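Long-range contacts in glutamine cyclotransferase (Xanthomonas campestris, PDB 3MBR), which probably catalyses the conversion of N-terminal glutamine of peptides to pyroglutamate, and holds a calcium ion within a beta-propeller: residues A[75-80]-A[90-95]; A[40-45]-A[56-61]; A[69-74]-A[115-120]; A[13-18]-A[49-54]; A[81-86]-A[104-109]. The protein carries 1 engineered substitution. All blocks are in the same frame, centred on the assembly; numbering follows the deposited sequence.

Overall arrangement
Five antiparallel sheets make up the beta-propeller, and the contacts sample ladders within blades and junctions between them. Contacts 1 and 2 are hairpins of consecutive blades, centres 12 Å apart, joined where Gln57 NE2 meets Ala93 O. Contact 3 packs strand 67-73, the neighbour of strand 76-81 of contact 1, against the following blade. Contact 5 lies 14 Å from contact 3 between centres and ties a hairpin turn to the connection between the same two blades. Contact 4, centred 29 Å from contact 5 on the opposite side of the chain's centre, joins the blade of strand 9-16 to that of contact 2. The bound calcium is nearest contact 3, about 7 Å from the Val71 side chain.

Contact 1 (A[75-80]-A[90-95]); sequences DRLIQL and YDLATL
Asp75 and Leu92 meet at the open end of an antiparallel beta hairpin, strands 76-81 and 86-91 of a propeller blade, just beyond its paired residues: Leu92 N donates to Asp75 O over 2.9 Å at 167°. Asp75 OD1 lies 4.5 Å from Asp91 OD1, and two waters donate to both oxygens, which probably screens the like charges. Arg76, in a non-hydrogen-bonded pair with Asp91, points its CB away from the other strand; its guanidinium holds Asp75 through NH1 and Asp132 through NH2. Leu77 and Tyr90 form the hydrogen-bonded pair, with Leu77 N to Tyr90 O 2.9 Å and Tyr90 N to Leu77 O 2.8 Å. The branches of Leu77 divide: CD2 lies 4.0 Å from Tyr90 CD1, whereas CD1 is 3.9 Å from Leu95 CD2. Gln79 reaches across with an extended chain, and Tyr90 OH donates to Gln79 OE1 at 2.8 Å, nearly along the C=O axis, with the amide and ring planes 58° apart.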
# COMPACT_ATOMS: atom_id res chain seq x y z
N ASP A 75 -5.18 16.65 6.31
CA ASP A 75 -4.09 17.50 5.82
C ASP A 75 -2.73 16.84 6.09
O ASP A 75 -1.69 17.50 5.91
CB ASP A 75 -4.12 18.88 6.54
CG ASP A 75 -3.96 18.77 8.10
OD1 ASP A 75 -3.37 19.71 8.71
OD2 ASP A 75 -4.46 17.79 8.76
N ARG A 76 -2.75 15.58 6.53
CA ARG A 76 -1.54 14.87 6.95
C ARG A 76 -1.18 13.67 6.08
O ARG A 76 -2.07 13.02 5.52
CB ARG A 76 -1.68 14.35 8.43
CG ARG A 76 -2.00 15.56 9.32
CD ARG A 76 -2.07 15.36 10.74
NE ARG A 76 -2.99 14.39 11.29
CZ ARG A 76 -4.30 14.58 11.58
NH1 ARG A 76 -4.96 15.68 11.24
NH2 ARG A 76 -4.96 13.60 12.17
N LEU A 77 0.11 13.36 6.06
CA LEU A 77 0.62 12.11 5.47
C LEU A 77 1.26 11.33 6.58
O LEU A 77 2.14 11.82 7.27
CB LEU A 77 1.56 12.40 4.31
CG LEU A 77 1.97 11.23 3.45
CD1 LEU A 77 2.50 11.81 2.17
CD2 LEU A 77 3.00 10.38 4.08
N ILE A 78 0.77 10.12 6.80
CA ILE A 78 1.28 9.27 7.93
C ILE A 78 2.11 8.16 7.35
O ILE A 78 1.68 7.53 6.39
CB ILE A 78 0.05 8.75 8.77
CG1 ILE A 78 -0.76 9.95 9.29
CG2 ILE A 78 0.54 7.84 9.87
CD1 ILE A 78 -2.05 9.68 9.88
N GLN A 79 3.29 7.92 7.95
CA GLN A 79 4.18 6.91 7.40
C GLN A 79 4.72 6.01 8.49
O GLN A 79 5.05 6.48 9.59
CB GLN A 79 5.34 7.63 6.72
CG GLN A 79 6.34 6.64 6.05
CD GLN A 79 7.43 7.30 5.30
OE1 GLN A 79 7.93 8.33 5.69
NE2 GLN A 79 7.84 6.68 4.19
N LEU A 80 4.89 4.72 8.20
CA LEU A 80 5.55 3.74 9.07
C LEU A 80 7.00 3.60 8.69
O LEU A 80 7.43 4.09 7.64
CB LEU A 80 4.85 2.37 9.02
CG LEU A 80 3.36 2.39 9.21
CD1 LEU A 80 2.80 0.98 8.93
CD2 LEU A 80 3.03 2.83 10.63
N TYR A 90 3.62 13.91 8.42
CA TYR A 90 4.05 15.06 7.66
C TYR A 90 2.86 15.96 7.40
O TYR A 90 1.75 15.45 7.25
CB TYR A 90 4.61 14.63 6.26
CG TYR A 90 5.76 13.68 6.28
CD1 TYR A 90 5.56 12.34 6.42
CD2 TYR A 90 7.07 14.13 6.14
CE1 TYR A 90 6.61 11.43 6.42
CE2 TYR A 90 8.19 13.21 6.16
CZ TYR A 90 7.93 11.85 6.28
OH TYR A 90 8.92 10.85 6.27
N ASP A 91 3.10 17.27 7.27
CA ASP A 91 2.08 18.11 6.63
C ASP A 91 2.07 17.70 5.16
O ASP A 91 3.12 17.68 4.50
CB ASP A 91 2.51 19.56 6.76
CG ASP A 91 1.60 20.52 6.04
OD1 ASP A 91 0.46 20.71 6.54
OD2 ASP A 91 2.05 21.15 5.04
N LEU A 92 0.91 17.34 4.63
CA LEU A 92 0.80 16.88 3.28
C LEU A 92 1.26 17.90 2.25
O LEU A 92 2.00 17.58 1.32
CB LEU A 92 -0.67 16.60 3.02
CG LEU A 92 -1.27 15.29 2.64
CD1 LEU A 92 -2.63 15.67 2.07
CD2 LEU A 92 -0.49 14.58 1.64
N ALA A 93 0.80 19.14 2.38
CA ALA A 93 1.12 20.15 1.36
C ALA A 93 2.60 20.38 1.18
O ALA A 93 3.07 20.50 0.03
CB ALA A 93 0.45 21.48 1.72
N THR A 94 3.33 20.56 2.30
CA THR A 94 4.76 20.85 2.22
C THR A 94 5.69 19.62 2.32
O THR A 94 6.91 19.75 2.13
CB THR A 94 5.22 21.79 3.36
OG1 THR A 94 4.89 21.19 4.61
CG2 THR A 94 4.59 23.22 3.35
N LEU A 95 5.12 18.45 2.63
CA LEU A 95 5.86 17.21 2.95
C LEU A 95 6.96 17.47 3.99
O LEU A 95 8.12 17.04 3.82
CB LEU A 95 6.46 16.54 1.71
CG LEU A 95 5.43 16.08 0.70
CD1 LEU A 95 6.17 15.39 -0.52
CD2 LEU A 95 4.54 15.05 1.36
O HOH W 1 -1.40 19.72 4.19
O HOH W 2 -0.62 19.20 9.04
O HOH W 3 -2.20 22.11 7.82

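Contact 2 (A[40-45]-A[56-61]); sequences TGRSSV and LQRAEV
Ser43 O and Glu60 OE1, two acceptors, face each other at only 3.1 Å. Glu60 OE1 is supplied instead by a water that donates to it and accepts from Ser43 N, while Ser43 O takes Val61 N at 3.0 Å. That bond is straight at the hydrogen (172°), yet the donor sits well above the carbonyl plane, 40° out of it. Glu60 gets there by bending at chi2 (-47°), which swings its carboxylate back over Ser44, with OE1 3.6 Å from Ser44 CB. Arg58 NH1 also touches this methylene, 3.5 Å from Ser44 CB; the hydroxyl of Ser44 is engaged by Thr37. Arg42 NH1 and Arg58 NH2 stand 4.4 Å apart, a like-charge approach beside Glu60. On the far face of the sheet from Ser44 and Glu60, Val45 and Ala59 form a hydrogen-bonded pair, with Val45 N to Ala59 O and Ala59 N to Val45 O each 2.9 Å. Val45 there meets Leu77, Gln79 and Tyr90 of the next blade. Leu56 and Gln57 both face Lys47, a classic beta bulge. Strands 44-49 and 55-60, paired here, are the last two of a four-stranded antiparallel beta-propeller blade.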
# COMPACT_ATOMS: atom_id res chain seq x y z
N THR A 40 17.18 1.93 3.76
CA THR A 40 17.63 2.60 4.97
C THR A 40 18.68 3.65 4.55
O THR A 40 18.74 4.72 5.15
CB THR A 40 17.96 1.59 6.12
OG1 THR A 40 19.09 2.04 6.88
CG2 THR A 40 18.20 0.16 5.61
N GLY A 41 19.40 3.40 3.44
CA GLY A 41 20.46 4.30 2.86
C GLY A 41 20.03 5.47 1.95
O GLY A 41 20.88 6.19 1.41
N ARG A 42 18.72 5.65 1.81
CA ARG A 42 18.08 6.81 1.16
C ARG A 42 16.63 6.43 1.00
O ARG A 42 16.28 5.57 0.26
CB ARG A 42 18.62 7.06 -0.23
CG ARG A 42 17.92 8.28 -0.89
CD ARG A 42 18.94 9.22 -1.66
NE ARG A 42 18.33 9.72 -2.91
CZ ARG A 42 18.96 10.36 -3.91
NH1 ARG A 42 18.27 10.72 -4.99
NH2 ARG A 42 20.26 10.65 -3.84
N SER A 43 15.79 7.09 1.74
CA SER A 43 14.40 6.75 1.78
C SER A 43 13.61 8.03 1.60
O SER A 43 13.96 9.05 2.17
CB SER A 43 14.28 6.29 3.17
OG SER A 43 13.21 5.58 3.28
N SER A 44 12.49 8.00 0.89
CA SER A 44 11.80 9.22 0.54
C SER A 44 10.33 9.03 0.49
O SER A 44 9.80 7.91 0.38
CB SER A 44 12.25 9.70 -0.90
OG SER A 44 11.68 9.03 -1.99
N VAL A 45 9.61 10.14 0.49
CA VAL A 45 8.19 10.18 0.14
C VAL A 45 8.07 11.10 -1.06
O VAL A 45 8.59 12.23 -1.02
CB VAL A 45 7.38 10.77 1.28
CG1 VAL A 45 5.92 10.84 0.93
CG2 VAL A 45 7.51 9.81 2.52
N LEU A 56 7.16 15.50 -8.46
CA LEU A 56 6.80 16.96 -8.29
C LEU A 56 7.39 17.54 -6.99
O LEU A 56 7.70 18.73 -6.91
CB LEU A 56 5.27 17.11 -8.30
CG LEU A 56 4.63 16.52 -9.57
CD1 LEU A 56 3.11 16.58 -9.45
CD2 LEU A 56 5.05 17.37 -10.73
N GLN A 57 7.48 16.70 -5.96
CA GLN A 57 7.93 17.12 -4.64
C GLN A 57 8.44 15.88 -3.93
O GLN A 57 7.96 14.76 -4.22
CB GLN A 57 6.71 17.68 -3.94
CG GLN A 57 6.99 18.67 -2.87
CD GLN A 57 5.71 19.13 -2.19
OE1 GLN A 57 4.59 18.76 -2.57
NE2 GLN A 57 5.88 19.87 -1.16
N ARG A 58 9.37 16.02 -2.98
CA ARG A 58 9.85 14.85 -2.23
C ARG A 58 10.34 15.29 -0.86
O ARG A 58 10.78 16.45 -0.63
CB ARG A 58 10.94 14.09 -2.96
CG ARG A 58 12.24 14.74 -3.12
CD ARG A 58 13.26 13.61 -3.14
NE ARG A 58 13.40 12.96 -4.43
CZ ARG A 58 13.82 11.71 -4.60
NH1 ARG A 58 14.11 10.96 -3.53
NH2 ARG A 58 13.96 11.19 -5.83
N ALA A 59 10.28 14.36 0.05
CA ALA A 59 10.78 14.57 1.38
C ALA A 59 11.68 13.38 1.65
O ALA A 59 11.39 12.29 1.15
CB ALA A 59 9.61 14.55 2.31
N GLU A 60 12.75 13.58 2.40
CA GLU A 60 13.62 12.50 2.91
C GLU A 60 13.10 12.06 4.29
O GLU A 60 12.81 12.87 5.20
CB GLU A 60 15.07 12.95 2.88
CG GLU A 60 15.53 13.35 1.41
CD GLU A 60 15.16 12.37 0.25
OE1 GLU A 60 15.35 11.14 0.31
OE2 GLU A 60 14.73 12.85 -0.79
N VAL A 61 13.03 10.76 4.47
CA VAL A 61 12.63 10.18 5.75
C VAL A 61 13.73 10.42 6.79
O VAL A 61 14.93 10.34 6.44
CB VAL A 61 12.49 8.69 5.54
CG1 VAL A 61 12.33 7.97 6.84
CG2 VAL A 61 11.30 8.45 4.61
O HOH W 4 16.79 10.15 2.39

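Contact 3 (A[69-74]-A[115-120]); sequences GIVAWR and SHLYMS
Val71 and Leu117 mark the nearest backbone approach, yet their CA atoms are 8.2 Å apart, a spacing that puts strands 67-73 and 117-120 in separate sheets meeting through side chains. Trp73 and Leu117 carry much of the contact. Trp73 CG is anti to the backbone N (chi1 -178°), and the six-membered part of the indole comes up against the turn leading into strand 117-120. There Trp73 CH2 lies 3.7 Å from Ser115 C, and Ser115 N sits in the ring plane at the edge, 4.0 Å from CZ3. One ring face is covered by Arg74 CG of its own segment, 3.6 Å above the plane and offset toward the rim. Leu117 meets Trp73 and Val71 through one methyl: CD2 is 4.0 Å from Trp73 CE3 and 4.3 Å from Val71 CG1. Ile78 and Ser112 also touch Leu117, while Pro131 lies against Trp73. The turn itself is anchored, since Ser115 N and His116 N both donate to Asp113 OD1. Val71 is about 7 Å, side chain to ion, from the bound calcium. Apolar side chains facing one another between adjacent sheets, with the backbones well separated, are the blade-to-blade interface of a beta-propeller.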
# COMPACT_ATOMS: atom_id res chain seq x y z
N GLY A 69 5.09 1.82 4.59
CA GLY A 69 3.80 2.28 4.04
C GLY A 69 3.35 3.68 4.43
O GLY A 69 3.78 4.23 5.48
N ILE A 70 2.42 4.24 3.65
CA ILE A 70 1.95 5.62 3.80
C ILE A 70 0.46 5.69 3.56
O ILE A 70 -0.09 4.91 2.80
CB ILE A 70 2.68 6.57 2.84
CG1 ILE A 70 2.58 6.02 1.39
CG2 ILE A 70 4.19 6.79 3.30
CD1 ILE A 70 2.97 7.13 0.37
N VAL A 71 -0.16 6.73 4.14
CA VAL A 71 -1.57 7.01 3.91
C VAL A 71 -1.84 8.48 4.08
O VAL A 71 -1.11 9.14 4.84
CB VAL A 71 -2.42 6.17 4.94
CG1 VAL A 71 -2.10 6.63 6.39
CG2 VAL A 71 -3.87 6.19 4.66
N ALA A 72 -2.84 9.03 3.44
CA ALA A 72 -3.26 10.40 3.72
C ALA A 72 -4.40 10.39 4.74
O ALA A 72 -5.30 9.50 4.66
CB ALA A 72 -3.80 11.01 2.40
N TRP A 73 -4.40 11.39 5.59
CA TRP A 73 -5.52 11.62 6.54
C TRP A 73 -5.71 13.09 6.65
O TRP A 73 -4.84 13.77 7.18
CB TRP A 73 -5.26 10.99 7.92
CG TRP A 73 -6.46 11.23 8.80
CD1 TRP A 73 -6.62 12.16 9.73
CD2 TRP A 73 -7.69 10.52 8.72
NE1 TRP A 73 -7.84 12.09 10.27
CE2 TRP A 73 -8.55 11.10 9.65
CE3 TRP A 73 -8.13 9.44 7.96
CZ2 TRP A 73 -9.85 10.63 9.88
CZ3 TRP A 73 -9.48 8.95 8.19
CH2 TRP A 73 -10.30 9.59 9.12
N ARG A 74 -6.83 13.64 6.08
CA ARG A 74 -7.05 15.06 6.13
C ARG A 74 -5.85 15.81 5.52
O ARG A 74 -5.51 15.56 4.35
CB ARG A 74 -7.38 15.54 7.57
CG ARG A 74 -8.65 14.81 8.01
CD ARG A 74 -9.34 15.38 9.22
NE ARG A 74 -10.43 14.45 9.54
CZ ARG A 74 -11.71 14.60 9.17
NH1 ARG A 74 -12.10 15.68 8.47
NH2 ARG A 74 -12.61 13.67 9.54
N SER A 115 -12.87 6.83 8.77
CA SER A 115 -12.81 7.06 10.20
C SER A 115 -11.52 6.56 10.82
O SER A 115 -11.09 7.10 11.84
CB SER A 115 -13.95 6.29 10.89
OG SER A 115 -15.19 6.80 10.43
N HIS A 116 -10.89 5.53 10.22
CA HIS A 116 -9.78 4.84 10.89
C HIS A 116 -8.67 4.55 9.92
O HIS A 116 -8.89 4.46 8.70
CB HIS A 116 -10.16 3.49 11.47
CG HIS A 116 -11.10 3.63 12.61
ND1 HIS A 116 -12.46 3.67 12.40
CD2 HIS A 116 -10.88 3.91 13.92
CE1 HIS A 116 -13.06 3.86 13.57
NE2 HIS A 116 -12.13 4.02 14.51
N LEU A 117 -7.48 4.34 10.48
CA LEU A 117 -6.39 3.81 9.66
C LEU A 117 -6.33 2.32 9.88
O LEU A 117 -6.80 1.82 10.92
CB LEU A 117 -5.02 4.39 10.15
CG LEU A 117 -4.96 5.89 10.32
CD1 LEU A 117 -3.54 6.22 10.71
CD2 LEU A 117 -5.42 6.67 9.10
N TYR A 118 -5.79 1.61 8.90
CA TYR A 118 -5.59 0.14 8.94
C TYR A 118 -4.13 -0.12 8.67
O TYR A 118 -3.57 0.40 7.74
CB TYR A 118 -6.50 -0.55 7.89
CG TYR A 118 -7.94 -0.31 8.17
CD1 TYR A 118 -8.59 0.82 7.68
CD2 TYR A 118 -8.65 -1.22 8.92
CE1 TYR A 118 -9.96 1.09 8.01
CE2 TYR A 118 -9.98 -1.02 9.20
CZ TYR A 118 -10.65 0.14 8.75
OH TYR A 118 -12.02 0.34 9.03
N MET A 119 -3.49 -0.84 9.58
CA MET A 119 -2.05 -1.08 9.50
C MET A 119 -1.75 -2.61 9.42
O MET A 119 -2.21 -3.43 10.21
CB MET A 119 -1.42 -0.57 10.83
CG MET A 119 0.01 -0.82 10.93
SD MET A 119 0.78 -0.08 12.40
CE MET A 119 2.36 -0.98 12.57
N SER A 120 -0.91 -2.94 8.46
CA SER A 120 -0.26 -4.28 8.35
C SER A 120 1.12 -4.26 9.08
O SER A 120 1.90 -3.32 8.88
CB SER A 120 -0.01 -4.64 6.87
OG SER A 120 0.87 -5.84 6.88

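Contact 4 (A[13-18]-A[49-54]); sequences KRYPHD and DLETGR
Tyr15 and Leu50 centre a junction between neighbouring propeller blades, where the outermost strand 9-16 of one sheet rests on the turn between strands 44-49 and 55-60 of the next. Leu50 CD1 stands 3.9 Å from the Tyr15 ring centroid, only 9° off the normal, a CH-pi contact over the centre of the face. Lys13 CG covers the opposite face, offset toward the rim. At the ring edge comes the Glu51 carboxylate, OE1 3.5 Å from Tyr15 CE2, with its plane turned 62° from the ring. The extended Lys13 side chain crosses that of Glu51 at about a right angle and forms a salt bridge, NZ to Glu51 OE1 at 3.6 Å. One water links Lys13 NZ, Tyr15 OH and Glu51 OE2; Tyr15 OH also bonds to Glu230. Farther on, Pro16 lies on the backbone of the turn, CG 3.4 Å from Thr52 O. Gly53 CA comes within 3.5 Å of Pro16 O, where a CB would clash with that oxygen. Water also bridges Pro16 O to Leu50 O, and Asp18 N to Gly53 O. Polar coupling therefore runs largely through ordered water and one rather long ion pair, with Tyr15 packed between Leu50 and the Lys13 aliphatic chain.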
# COMPACT_ATOMS: atom_id res chain seq x y z
N LYS A 13 -4.86 1.19 -18.65
CA LYS A 13 -3.84 2.07 -19.13
C LYS A 13 -2.52 1.80 -18.43
O LYS A 13 -2.54 1.49 -17.26
CB LYS A 13 -4.30 3.55 -18.95
CG LYS A 13 -3.43 4.52 -19.64
CD LYS A 13 -4.21 5.88 -19.67
CE LYS A 13 -3.34 7.02 -20.21
NZ LYS A 13 -4.15 8.33 -20.39
N ARG A 14 -1.43 1.96 -19.18
CA ARG A 14 -0.06 1.86 -18.61
C ARG A 14 0.42 3.24 -18.52
O ARG A 14 0.28 4.03 -19.49
CB ARG A 14 0.87 1.00 -19.48
CG ARG A 14 0.26 -0.39 -19.62
CD ARG A 14 0.96 -1.29 -20.70
NE ARG A 14 0.14 -2.54 -20.83
CZ ARG A 14 0.51 -3.77 -20.48
NH1 ARG A 14 1.77 -4.04 -20.05
NH2 ARG A 14 -0.38 -4.77 -20.59
N TYR A 15 1.09 3.56 -17.43
CA TYR A 15 1.70 4.89 -17.20
C TYR A 15 3.18 4.66 -16.90
O TYR A 15 3.53 3.65 -16.35
CB TYR A 15 1.04 5.54 -15.97
CG TYR A 15 -0.44 5.77 -16.09
CD1 TYR A 15 -1.35 4.78 -15.77
CD2 TYR A 15 -0.90 7.03 -16.54
CE1 TYR A 15 -2.71 5.00 -15.88
CE2 TYR A 15 -2.31 7.27 -16.64
CZ TYR A 15 -3.19 6.24 -16.27
OH TYR A 15 -4.57 6.53 -16.29
N PRO A 16 4.03 5.60 -17.21
CA PRO A 16 5.46 5.46 -16.86
C PRO A 16 5.66 5.43 -15.34
O PRO A 16 5.02 6.21 -14.63
CB PRO A 16 6.13 6.69 -17.46
CG PRO A 16 5.03 7.57 -17.96
CD PRO A 16 3.70 6.91 -17.83
N HIS A 17 6.62 4.61 -14.88
CA HIS A 17 7.01 4.68 -13.50
C HIS A 17 8.52 4.73 -13.43
O HIS A 17 9.22 4.07 -14.25
CB HIS A 17 6.52 3.40 -12.78
CG HIS A 17 6.84 3.31 -11.30
ND1 HIS A 17 7.69 2.32 -10.80
CD2 HIS A 17 6.35 3.96 -10.22
CE1 HIS A 17 7.75 2.42 -9.47
NE2 HIS A 17 6.95 3.43 -9.09
N ASP A 18 9.04 5.48 -12.48
CA ASP A 18 10.51 5.67 -12.34
C ASP A 18 11.13 4.40 -11.79
O ASP A 18 10.78 3.96 -10.70
CB ASP A 18 10.61 6.84 -11.37
CG ASP A 18 12.05 7.28 -11.05
OD1 ASP A 18 13.04 6.65 -11.47
OD2 ASP A 18 12.15 8.38 -10.42
N ASP A 49 3.44 12.94 -10.47
CA ASP A 49 2.47 13.19 -11.54
C ASP A 49 2.10 11.86 -12.20
O ASP A 49 2.93 11.11 -12.71
CB ASP A 49 3.09 14.13 -12.59
CG ASP A 49 2.14 14.45 -13.68
OD1 ASP A 49 2.31 13.96 -14.82
OD2 ASP A 49 1.11 15.08 -13.35
N LEU A 50 0.81 11.50 -12.17
CA LEU A 50 0.37 10.25 -12.75
C LEU A 50 0.75 10.06 -14.19
O LEU A 50 1.24 9.00 -14.60
CB LEU A 50 -1.16 10.14 -12.54
CG LEU A 50 -1.84 8.99 -13.25
CD1 LEU A 50 -1.36 7.59 -12.68
CD2 LEU A 50 -3.36 9.05 -13.24
N GLU A 51 0.48 11.06 -15.00
CA GLU A 51 0.54 10.87 -16.40
C GLU A 51 2.00 10.70 -16.90
O GLU A 51 2.23 9.99 -17.87
CB GLU A 51 -0.10 12.08 -17.10
CG GLU A 51 -1.63 12.07 -16.84
CD GLU A 51 -2.38 11.00 -17.59
OE1 GLU A 51 -1.83 10.24 -18.44
OE2 GLU A 51 -3.57 10.90 -17.31
N THR A 52 2.94 11.32 -16.19
CA THR A 52 4.34 11.37 -16.64
C THR A 52 5.25 10.52 -15.74
O THR A 52 6.35 10.16 -16.12
CB THR A 52 4.89 12.79 -16.69
OG1 THR A 52 4.94 13.32 -15.37
CG2 THR A 52 4.08 13.67 -17.68
N GLY A 53 4.78 10.21 -14.54
CA GLY A 53 5.66 9.52 -13.57
C GLY A 53 6.72 10.41 -12.95
O GLY A 53 7.57 9.95 -12.24
N ARG A 54 6.73 11.70 -13.28
CA ARG A 54 7.75 12.63 -12.78
C ARG A 54 7.47 13.03 -11.33
O ARG A 54 6.32 13.22 -10.91
CB ARG A 54 7.68 13.89 -13.66
CG ARG A 54 8.30 13.61 -15.05
CD ARG A 54 8.04 14.78 -16.03
NE ARG A 54 8.56 14.45 -17.36
CZ ARG A 54 8.31 15.14 -18.46
NH1 ARG A 54 7.49 16.19 -18.41
NH2 ARG A 54 8.86 14.77 -19.62
O HOH W 5 -5.30 8.89 -17.86
O HOH W 6 -2.25 10.29 -20.94
O HOH W 7 2.88 7.13 -13.17
O HOH W 8 7.25 7.36 -11.15

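Contact 5 (A[81-86]-A[104-109]); sequences TWRNHE and PGEGWA
Glu106 runs alongside Trp82 and Arg83, and these three side chains point the same way. Its chi1 of -76° puts CG beside the backbone N, and the extended chain carries the carboxylate on to residues 82-83 and Trp108. The Trp82 indole lies beside it, NE1 3.7 Å from Glu106 OE1. Arg83 lies over one face of that indole, with NE 2.9 Å above the ring plane and offset toward the rim; the ring of Phe66 also meets Trp82. The two oxygens of Glu106 are used unequally. OE1 accepts from Trp108 NE1 through its anti lone pair, 2.9 Å at 163° and close to the indole plane. OE2 takes a weak bond from Arg83 NE at 3.3 Å, part of a salt bridge. A water closes the group, donating to Glu106 OE1 and accepting from Arg83 NH2. At the other end, His85 ND1 donates to Gly105 O over 2.9 Å, the oxygen lying somewhat out of the imidazole plane. In the backbone, Gly107 N is shared by two carbonyls, Trp82 O at 3.2 Å and, weakly, Thr81 O at 3.3 Å. The hairpin turn 81-86 is thus tied to the link between two blades. The straighter, shorter Trp108 bond probably does more to orient the carboxylate than the weak Arg83 bond, with the ion pair adding to it.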
# COMPACT_ATOMS: atom_id res chain seq x y z
N THR A 81 7.78 2.97 9.57
CA THR A 81 9.13 2.60 9.19
C THR A 81 9.26 1.12 9.29
O THR A 81 8.52 0.43 10.04
CB THR A 81 10.18 3.25 10.10
OG1 THR A 81 9.94 2.85 11.47
CG2 THR A 81 10.26 4.75 9.96
N TRP A 82 10.21 0.57 8.58
CA TRP A 82 10.30 -0.90 8.64
C TRP A 82 10.59 -1.50 10.05
O TRP A 82 9.75 -2.24 10.68
CB TRP A 82 11.29 -1.32 7.60
CG TRP A 82 11.48 -2.83 7.49
CD1 TRP A 82 10.55 -3.84 7.81
CD2 TRP A 82 12.67 -3.50 7.08
NE1 TRP A 82 11.12 -5.07 7.60
CE2 TRP A 82 12.42 -4.89 7.15
CE3 TRP A 82 13.94 -3.04 6.66
CZ2 TRP A 82 13.40 -5.84 6.80
CZ3 TRP A 82 14.90 -3.98 6.32
CH2 TRP A 82 14.63 -5.36 6.40
N ARG A 83 11.77 -1.17 10.57
CA ARG A 83 12.19 -1.86 11.80
C ARG A 83 12.55 -0.85 12.88
O ARG A 83 13.15 -1.23 13.90
CB ARG A 83 13.37 -2.83 11.50
CG ARG A 83 12.88 -4.15 10.89
CD ARG A 83 14.02 -5.14 10.50
NE ARG A 83 13.49 -6.36 9.86
CZ ARG A 83 14.19 -7.46 9.56
NH1 ARG A 83 15.49 -7.53 9.84
NH2 ARG A 83 13.58 -8.49 8.99
N ASN A 84 12.20 0.41 12.68
CA ASN A 84 12.57 1.44 13.65
C ASN A 84 11.55 1.70 14.75
O ASN A 84 11.86 2.49 15.69
CB ASN A 84 13.01 2.77 12.99
CG ASN A 84 14.06 2.57 11.90
OD1 ASN A 84 13.76 2.72 10.69
ND2 ASN A 84 15.28 2.18 12.29
N HIS A 85 10.37 1.07 14.65
CA HIS A 85 9.29 1.13 15.67
C HIS A 85 8.55 2.48 15.62
O HIS A 85 7.54 2.72 16.34
CB HIS A 85 9.84 0.72 17.04
CG HIS A 85 10.40 -0.67 17.00
ND1 HIS A 85 9.63 -1.76 16.65
CD2 HIS A 85 11.66 -1.13 17.19
CE1 HIS A 85 10.39 -2.84 16.66
NE2 HIS A 85 11.62 -2.49 16.98
N GLU A 86 9.02 3.29 14.69
CA GLU A 86 8.74 4.71 14.69
C GLU A 86 7.93 5.07 13.46
O GLU A 86 8.09 4.47 12.41
CB GLU A 86 10.01 5.61 14.82
CG GLU A 86 10.55 5.70 16.26
CD GLU A 86 11.54 6.89 16.49
OE1 GLU A 86 12.75 6.73 16.14
OE2 GLU A 86 11.12 7.96 17.07
N PRO A 104 4.33 -0.84 18.66
CA PRO A 104 4.96 -2.15 18.76
C PRO A 104 5.12 -2.92 17.43
O PRO A 104 4.22 -2.86 16.58
CB PRO A 104 3.99 -2.90 19.69
CG PRO A 104 2.69 -2.27 19.55
CD PRO A 104 2.92 -0.85 19.09
N GLY A 105 6.25 -3.62 17.24
CA GLY A 105 6.45 -4.45 16.01
C GLY A 105 6.97 -3.72 14.76
O GLY A 105 7.56 -2.63 14.87
N GLU A 106 6.75 -4.32 13.57
CA GLU A 106 7.30 -3.85 12.32
C GLU A 106 6.18 -3.08 11.61
O GLU A 106 5.03 -3.32 11.84
CB GLU A 106 7.74 -5.06 11.44
CG GLU A 106 9.08 -5.72 11.92
CD GLU A 106 9.65 -6.76 10.98
OE1 GLU A 106 9.03 -7.07 9.89
OE2 GLU A 106 10.74 -7.31 11.34
N GLY A 107 6.55 -2.09 10.85
CA GLY A 107 5.54 -1.32 10.12
C GLY A 107 5.68 -1.72 8.68
O GLY A 107 6.79 -1.60 8.06
N TRP A 108 4.60 -2.27 8.12
CA TRP A 108 4.61 -2.64 6.71
C TRP A 108 3.78 -1.73 5.85
O TRP A 108 4.35 -1.07 5.00
CB TRP A 108 4.16 -4.12 6.58
CG TRP A 108 5.20 -5.13 7.02
CD1 TRP A 108 5.99 -5.08 8.11
CD2 TRP A 108 5.43 -6.39 6.43
NE1 TRP A 108 6.76 -6.24 8.21
CE2 TRP A 108 6.44 -7.04 7.15
CE3 TRP A 108 4.90 -7.02 5.32
CZ2 TRP A 108 6.92 -8.32 6.81
CZ3 TRP A 108 5.42 -8.30 4.95
CH2 TRP A 108 6.38 -8.95 5.72
N ALA A 109 2.47 -1.66 6.09
CA ALA A 109 1.63 -0.87 5.19
C ALA A 109 0.47 -0.20 5.96
O ALA A 109 0.12 -0.63 7.07
CB ALA A 109 1.15 -1.66 4.01
O HOH W 9 8.95 -0.58 13.06
O HOH W 10 10.44 -8.53 8.40